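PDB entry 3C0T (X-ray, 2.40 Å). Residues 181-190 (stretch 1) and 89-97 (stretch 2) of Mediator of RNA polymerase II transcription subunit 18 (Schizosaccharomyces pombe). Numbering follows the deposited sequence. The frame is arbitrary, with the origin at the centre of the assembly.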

# COMPACT_ATOMS: atom_id res chain seq x y z
N ALA A 181 21.53 -7.92 -7.11
CA ALA A 181 20.09 -7.80 -7.24
C ALA A 181 19.61 -6.47 -6.67
O ALA A 181 18.74 -5.82 -7.24
CB ALA A 181 19.41 -8.96 -6.51
N MET A 182 20.19 -6.07 -5.54
CA MET A 182 19.83 -4.82 -4.90
C MET A 182 20.18 -3.63 -5.78
O MET A 182 19.43 -2.66 -5.86
CB MET A 182 20.56 -4.67 -3.57
CG MET A 182 20.10 -5.64 -2.50
SD MET A 182 18.36 -5.42 -2.05
CE MET A 182 18.49 -4.13 -0.83
N ALA A 183 21.33 -3.70 -6.44
CA ALA A 183 21.79 -2.61 -7.29
C ALA A 183 20.96 -2.51 -8.57
O ALA A 183 20.75 -1.42 -9.08
CB ALA A 183 23.26 -2.79 -7.63
N LYS A 184 20.52 -3.66 -9.07
CA LYS A 184 19.72 -3.69 -10.28
C LYS A 184 18.32 -3.12 -9.98
O LYS A 184 17.68 -2.53 -10.85
CB LYS A 184 19.61 -5.14 -10.78
CG LYS A 184 18.79 -5.33 -12.06
CD LYS A 184 19.44 -4.64 -13.27
CE LYS A 184 20.82 -5.23 -13.59
NZ LYS A 184 21.50 -4.53 -14.74
N ALA A 185 17.86 -3.29 -8.75
CA ALA A 185 16.55 -2.79 -8.37
C ALA A 185 16.59 -1.26 -8.23
O ALA A 185 15.68 -0.58 -8.69
CB ALA A 185 16.08 -3.44 -7.08
N GLU A 186 17.63 -0.73 -7.60
CA GLU A 186 17.73 0.72 -7.44
C GLU A 186 17.88 1.37 -8.81
O GLU A 186 17.33 2.44 -9.07
CB GLU A 186 18.93 1.12 -6.58
CG GLU A 186 18.96 0.44 -5.23
CD GLU A 186 19.92 1.13 -4.27
OE1 GLU A 186 20.50 0.42 -3.41
OE2 GLU A 186 20.09 2.37 -4.37
N ALA A 187 18.63 0.71 -9.69
CA ALA A 187 18.84 1.22 -11.04
C ALA A 187 17.50 1.25 -11.76
O ALA A 187 17.20 2.18 -12.50
CB ALA A 187 19.83 0.33 -11.78
N ASN A 188 16.67 0.23 -11.54
CA ASN A 188 15.36 0.20 -12.18
C ASN A 188 14.45 1.31 -11.65
O ASN A 188 13.71 1.93 -12.41
CB ASN A 188 14.70 -1.17 -12.00
CG ASN A 188 15.25 -2.21 -12.96
OD1 ASN A 188 15.59 -1.90 -14.10
ND2 ASN A 188 15.32 -3.46 -12.50
N LEU A 189 14.52 1.56 -10.34
CA LEU A 189 13.71 2.61 -9.75
C LEU A 189 14.14 3.95 -10.35
O LEU A 189 13.29 4.79 -10.67
CB LEU A 189 13.88 2.64 -8.23
CG LEU A 189 13.10 1.57 -7.47
CD1 LEU A 189 13.30 1.74 -5.98
CD2 LEU A 189 11.62 1.68 -7.80
N THR A 190 15.44 4.13 -10.52
CA THR A 190 15.96 5.38 -11.09
C THR A 190 15.43 5.61 -12.50
O THR A 190 15.11 6.74 -12.87
CB THR A 190 17.50 5.39 -11.10
OG1 THR A 190 17.97 5.59 -9.76
CG2 THR A 190 18.04 6.50 -11.98
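Stretch 2, residues 89-97: KREDKCGIR

Stretch 1 is helical throughout, and stretch 2 meets it as a loop that becomes a strand at Gly-95. The closest CA approach, 6.9 Å between the CA atoms of Glu-186 and Cys-94, fixes the register; 248 Å² is buried in total. Lys-89 (phi/psi 60/25) lies out of reach. From Arg-90 to Lys-93 the chain makes a type II turn, evidenced by phi/psi of -58/149 at Glu-91 and 68/13 at Asp-92, and closed by a weak bond from Lys-93 N to Arg-90 O (3.0 Å). Both central residues stay clear of the helix.

Arg-90 points toward it. Its NE donates to Cys-94 O at 2.8 Å, tying the guanidinium to its own loop, while NH2 reaches Glu-186 OE2 at 3.2 Å, a salt bridge whose hydrogen bond is weak (145°). Lys-93 starts sideways, but its NZ comes to 3.8 Å from the same Glu-186 OE2, a long salt bridge. A water also donates to OE2 (3.0 Å) and accepts from Cys-94 N (2.8 Å), linking the carboxylate to the loop backbone.

Cys-94 points toward the helix: its CB packs 3.7 Å from Leu-189 CD1, its SG 4.1 Å from Glu-186 CG. Gly-95 makes no contact. Ile-96 turns toward the helix again, its CD1 4.2 Å from Met-182 CE. Contacts thus shift from Leu-189 to Met-182 between Cys-94 and Ile-96, against the helix direction. Arg-97 is out of reach.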

# COMPACT_ATOMS: atom_id res chain seq x y z
N LYS A 89 18.91 7.49 6.86
CA LYS A 89 20.13 7.94 6.19
C LYS A 89 20.16 7.56 4.71
O LYS A 89 21.24 7.42 4.12
CB LYS A 89 21.38 7.36 6.86
CG LYS A 89 21.79 8.02 8.18
CD LYS A 89 20.82 7.71 9.31
CE LYS A 89 21.35 8.22 10.65
NZ LYS A 89 22.66 7.58 10.99
N ARG A 90 18.99 7.39 4.11
CA ARG A 90 18.90 7.06 2.69
C ARG A 90 18.20 8.18 1.94
O ARG A 90 17.68 7.98 0.84
CB ARG A 90 18.13 5.75 2.49
CG ARG A 90 18.97 4.51 2.70
CD ARG A 90 18.25 3.29 2.16
NE ARG A 90 18.11 3.33 0.71
CZ ARG A 90 19.07 3.05 -0.16
NH1 ARG A 90 20.28 2.70 0.28
NH2 ARG A 90 18.84 3.12 -1.47
N GLU A 91 18.18 9.35 2.56
CA GLU A 91 17.57 10.52 1.95
C GLU A 91 18.27 10.76 0.61
O GLU A 91 19.46 10.46 0.46
CB GLU A 91 17.74 11.72 2.87
CG GLU A 91 16.75 12.84 2.63
CD GLU A 91 15.31 12.39 2.81
OE1 GLU A 91 14.85 11.55 2.01
OE2 GLU A 91 14.65 12.88 3.75
N ASP A 92 17.54 11.29 -0.37
CA ASP A 92 18.10 11.55 -1.69
C ASP A 92 18.44 10.26 -2.43
O ASP A 92 19.13 10.26 -3.46
CB ASP A 92 19.35 12.44 -1.58
CG ASP A 92 19.01 13.87 -1.15
OD1 ASP A 92 19.95 14.66 -0.94
OD2 ASP A 92 17.80 14.20 -1.04
N LYS A 93 17.93 9.15 -1.90
CA LYS A 93 18.14 7.84 -2.48
C LYS A 93 16.77 7.16 -2.37
O LYS A 93 15.89 7.67 -1.66
CB LYS A 93 19.20 7.09 -1.68
CG LYS A 93 20.10 6.20 -2.50
CD LYS A 93 21.45 5.99 -1.82
CE LYS A 93 22.30 4.95 -2.55
NZ LYS A 93 22.49 5.25 -4.01
N CYS A 94 16.56 6.05 -3.06
CA CYS A 94 15.27 5.36 -2.97
C CYS A 94 15.11 4.75 -1.57
O CYS A 94 16.10 4.44 -0.91
CB CYS A 94 15.16 4.25 -4.01
SG CYS A 94 16.02 2.73 -3.54
N GLY A 95 13.88 4.59 -1.11
CA GLY A 95 13.67 4.03 0.20
C GLY A 95 13.80 2.52 0.21
O GLY A 95 13.64 1.87 -0.82
N ILE A 96 14.11 1.96 1.37
CA ILE A 96 14.23 0.51 1.53
C ILE A 96 13.61 0.10 2.86
O ILE A 96 13.86 0.73 3.90
CB ILE A 96 15.71 0.03 1.55
CG1 ILE A 96 16.42 0.41 0.25
CG2 ILE A 96 15.76 -1.49 1.70
CD1 ILE A 96 17.85 -0.08 0.19
N ARG A 97 12.80 -0.95 2.84
CA ARG A 97 12.19 -1.44 4.06
C ARG A 97 11.97 -2.94 3.96
O ARG A 97 11.73 -3.47 2.88
CB ARG A 97 10.85 -0.75 4.32
CG ARG A 97 9.81 -1.04 3.28
CD ARG A 97 8.47 -0.54 3.70
NE ARG A 97 7.46 -0.87 2.70
CZ ARG A 97 6.15 -0.84 2.91
NH1 ARG A 97 5.68 -0.50 4.09
NH2 ARG A 97 5.32 -1.17 1.93
O HOH W 1 18.27 4.68 -4.85